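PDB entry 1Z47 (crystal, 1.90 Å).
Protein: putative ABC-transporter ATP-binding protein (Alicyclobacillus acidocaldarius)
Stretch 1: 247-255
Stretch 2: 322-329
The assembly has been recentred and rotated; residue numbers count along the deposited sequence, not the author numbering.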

# COMPACT_ATOMS: atom_id res chain seq x y z
N GLY B 247 1.54 -10.05 -7.04
CA GLY B 247 2.43 -9.30 -7.90
C GLY B 247 1.57 -8.44 -8.81
O GLY B 247 0.36 -8.36 -8.63
N GLU B 248 2.20 -7.82 -9.79
CA GLU B 248 1.50 -6.97 -10.73
C GLU B 248 1.42 -7.69 -12.06
O GLU B 248 2.27 -8.52 -12.37
N SER B 249 0.40 -7.37 -12.86
CA SER B 249 0.28 -8.05 -14.14
C SER B 249 -0.54 -7.35 -15.19
O SER B 249 -1.36 -6.49 -14.89
N ASN B 250 -0.24 -7.70 -16.43
CA ASN B 250 -1.01 -7.23 -17.57
C ASN B 250 -1.71 -8.55 -17.89
O ASN B 250 -1.06 -9.59 -17.95
N VAL B 251 -3.03 -8.53 -18.04
CA VAL B 251 -3.75 -9.76 -18.34
C VAL B 251 -4.64 -9.50 -19.54
O VAL B 251 -5.44 -8.55 -19.55
N TRP B 252 -4.51 -10.34 -20.56
CA TRP B 252 -5.32 -10.16 -21.76
C TRP B 252 -5.74 -11.48 -22.34
O TRP B 252 -5.10 -12.49 -22.12
N THR B 253 -6.80 -11.43 -23.14
CA THR B 253 -7.32 -12.63 -23.76
C THR B 253 -6.72 -12.74 -25.16
O THR B 253 -6.48 -11.74 -25.83
N ARG B 254 -6.46 -13.97 -25.57
CA ARG B 254 -5.96 -14.24 -26.91
C ARG B 254 -6.60 -15.55 -27.29
O ARG B 254 -6.91 -16.36 -26.43
N ALA B 255 -6.82 -15.74 -28.59
CA ALA B 255 -7.41 -16.99 -29.08
C ALA B 255 -6.25 -17.79 -29.64
O ALA B 255 -5.36 -17.23 -30.28
N GLY B 322 -5.45 -0.90 -29.03
CA GLY B 322 -6.06 -0.19 -27.92
C GLY B 322 -5.84 -0.75 -26.52
O GLY B 322 -6.52 -0.36 -25.56
N GLU B 323 -4.91 -1.67 -26.40
CA GLU B 323 -4.61 -2.22 -25.09
C GLU B 323 -3.61 -1.32 -24.38
O GLU B 323 -2.58 -0.95 -24.95
N VAL B 324 -3.91 -0.96 -23.13
CA VAL B 324 -2.99 -0.13 -22.37
C VAL B 324 -2.21 -1.04 -21.45
O VAL B 324 -2.77 -1.65 -20.54
N TRP B 325 -0.92 -1.16 -21.73
CA TRP B 325 -0.01 -2.01 -20.95
C TRP B 325 0.83 -1.20 -19.98
O TRP B 325 1.22 -0.07 -20.28
N GLU B 326 1.12 -1.79 -18.82
CA GLU B 326 1.99 -1.16 -17.84
C GLU B 326 3.31 -1.91 -17.90
O GLU B 326 3.36 -3.13 -17.82
N VAL B 327 4.38 -1.15 -18.07
CA VAL B 327 5.71 -1.72 -18.17
C VAL B 327 6.62 -1.05 -17.13
O VAL B 327 6.50 0.15 -16.89
N HIS B 328 7.52 -1.83 -16.54
CA HIS B 328 8.46 -1.29 -15.56
C HIS B 328 9.87 -1.30 -16.14
O HIS B 328 10.40 -2.37 -16.43
N VAL B 329 10.46 -0.13 -16.34
CA VAL B 329 11.83 -0.09 -16.88
C VAL B 329 12.80 0.37 -15.79
O VAL B 329 12.42 1.13 -14.91

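What holds Arg 254 to the opposing stretch? A bidentate salt bridge to Glu 323 does: Arg 254 NH1 lies 2.8 Å from Glu 323 OE1, and Arg 254 NH2 lies 3.1 Å from Glu 323 OE2, each pair also a hydrogen bond. The CA-to-CB bond of Arg 254 points sideways, yet with chi1 and chi2 both m and chi3 t the end of the side chain comes nearer, and Glu 323 OE1 sits at the edge of the guanidinium, near its plane. Glu 323 points toward stretch 1 and reaches out with chi1 m and chi2 t. Its carboxylate is shared, since Trp 325 NE1 donates to Glu 323 OE2 at 3.0 Å.

How does Asn 250 engage a strand whose backbone is too distant for ordinary sheet pairing? The strands run roughly antiparallel, at 146°, with axes no closer than 7.8 Å, and the Asn 250 side chain spans the gap. Buried and pointing toward stretch 2, with chi1 m and chi2 at -81°, its amide makes both of its cross-stretch hydrogen bonds with the backbone of one residue, Glu 326. Glu 326 N donates to Asn 250 OD1 at 2.8 Å, and Asn 250 ND2 donates to Glu 326 O at 2.9 Å. Both bonds are nearly straight, so the amide satisfies the donor and acceptor of Glu 326 together, much as a neighbouring strand would.

Where do the two tryptophans fit? Trp 252, pointing toward stretch 2 with chi1 m, and Trp 325, whose CA-to-CB bond points sideways but whose ring end comes nearer, form an offset stack. Their five-membered rings have centroids 4.2 Å apart and planes inclined at 30°. Trp 252 NE1 sits 3.0 Å from Trp 325 CE2, over the face of the Trp 325 ring. The two NE1 atoms are both donors and do not bond to each other. Glu 323 CG packs over a face of Trp 252, 3.8 Å from the centroid of its six-membered ring in a CH-pi contact, so the same side chain that binds Arg 254 also covers an indole. At the edge of that indole, Trp 252 CZ2 approaches Val 324 O to 3.3 Å.

What happens at the Glu 248 end? Glu 248, with chi1 m and chi2 t, points toward stretch 2 and brings OE2 to 3.6 Å from His 328 CE1, at the imidazole edge. Glu 248 OE2 also lies 3.9 Å from Glu 326 OE2, a close approach of like charges. His 328 NE2 donates to Glu 326 OE2 at 2.8 Å, giving that carboxylate oxygen a partner within its own strand.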

# COMPACT_ATOMS: atom_id res chain seq x y z
CB GLU B 248 2.24 -5.64 -10.85
CG GLU B 248 2.08 -4.81 -9.56
CD GLU B 248 2.99 -3.60 -9.50
OE1 GLU B 248 4.11 -3.73 -8.95
OE2 GLU B 248 2.59 -2.53 -10.00
CB SER B 249 -0.28 -9.47 -13.94
OG SER B 249 -1.51 -9.44 -13.22
CB ASN B 250 -0.09 -6.82 -18.72
CG ASN B 250 0.62 -5.49 -18.46
OD1 ASN B 250 0.05 -4.40 -18.64
ND2 ASN B 250 1.86 -5.58 -18.00
CB VAL B 251 -4.64 -10.19 -17.14
CG1 VAL B 251 -5.26 -11.55 -17.42
CG2 VAL B 251 -3.82 -10.20 -15.83
CB TRP B 252 -4.56 -9.41 -22.85
CG TRP B 252 -3.82 -8.24 -22.39
CD1 TRP B 252 -2.48 -8.17 -22.14
CD2 TRP B 252 -4.34 -6.93 -22.15
NE1 TRP B 252 -2.14 -6.90 -21.77
CE2 TRP B 252 -3.26 -6.12 -21.76
CE3 TRP B 252 -5.62 -6.37 -22.22
CZ2 TRP B 252 -3.41 -4.77 -21.45
CZ3 TRP B 252 -5.78 -5.02 -21.90
CH2 TRP B 252 -4.68 -4.24 -21.52
CB THR B 253 -8.86 -12.58 -23.88
OG1 THR B 253 -9.43 -12.38 -22.58
CG2 THR B 253 -9.42 -13.89 -24.48
CB ARG B 254 -4.41 -14.39 -26.96
CG ARG B 254 -3.61 -13.11 -26.76
CD ARG B 254 -3.74 -12.12 -27.87
NE ARG B 254 -2.87 -10.96 -27.67
CZ ARG B 254 -3.21 -9.84 -27.01
NH1 ARG B 254 -4.42 -9.70 -26.48
NH2 ARG B 254 -2.34 -8.84 -26.92
CB ALA B 255 -8.45 -16.71 -30.19
CB GLU B 323 -4.02 -3.62 -25.22
CG GLU B 323 -5.03 -4.72 -25.54
CD GLU B 323 -4.34 -6.07 -25.70
OE1 GLU B 323 -5.04 -7.11 -25.76
OE2 GLU B 323 -3.08 -6.08 -25.76
CB VAL B 324 -3.76 0.96 -21.57
CG1 VAL B 324 -2.81 1.69 -20.60
CG2 VAL B 324 -4.35 1.95 -22.52
CB TRP B 325 0.97 -2.74 -21.87
CG TRP B 325 0.39 -3.87 -22.66
CD1 TRP B 325 -0.65 -3.80 -23.54
CD2 TRP B 325 0.84 -5.23 -22.67
NE1 TRP B 325 -0.88 -5.03 -24.09
CE2 TRP B 325 0.02 -5.93 -23.58
CE3 TRP B 325 1.85 -5.93 -22.00
CZ2 TRP B 325 0.18 -7.30 -23.85
CZ3 TRP B 325 2.02 -7.29 -22.26
CH2 TRP B 325 1.18 -7.96 -23.18
CB GLU B 326 1.43 -1.25 -16.41
CG GLU B 326 2.36 -0.54 -15.40
CD GLU B 326 1.82 -0.49 -13.97
OE1 GLU B 326 0.61 -0.74 -13.77
OE2 GLU B 326 2.61 -0.18 -13.05
CB VAL B 327 6.31 -1.46 -19.58
CG1 VAL B 327 7.77 -1.97 -19.65
CG2 VAL B 327 5.43 -2.13 -20.67
CB HIS B 328 8.40 -2.11 -14.26
CG HIS B 328 7.13 -1.92 -13.48
ND1 HIS B 328 6.87 -2.57 -12.30
CD2 HIS B 328 6.06 -1.12 -13.71
CE1 HIS B 328 5.70 -2.19 -11.83
NE2 HIS B 328 5.18 -1.31 -12.67
CB VAL B 329 11.94 0.86 -18.09
CG1 VAL B 329 10.97 0.41 -19.18
CG2 VAL B 329 11.62 2.28 -17.67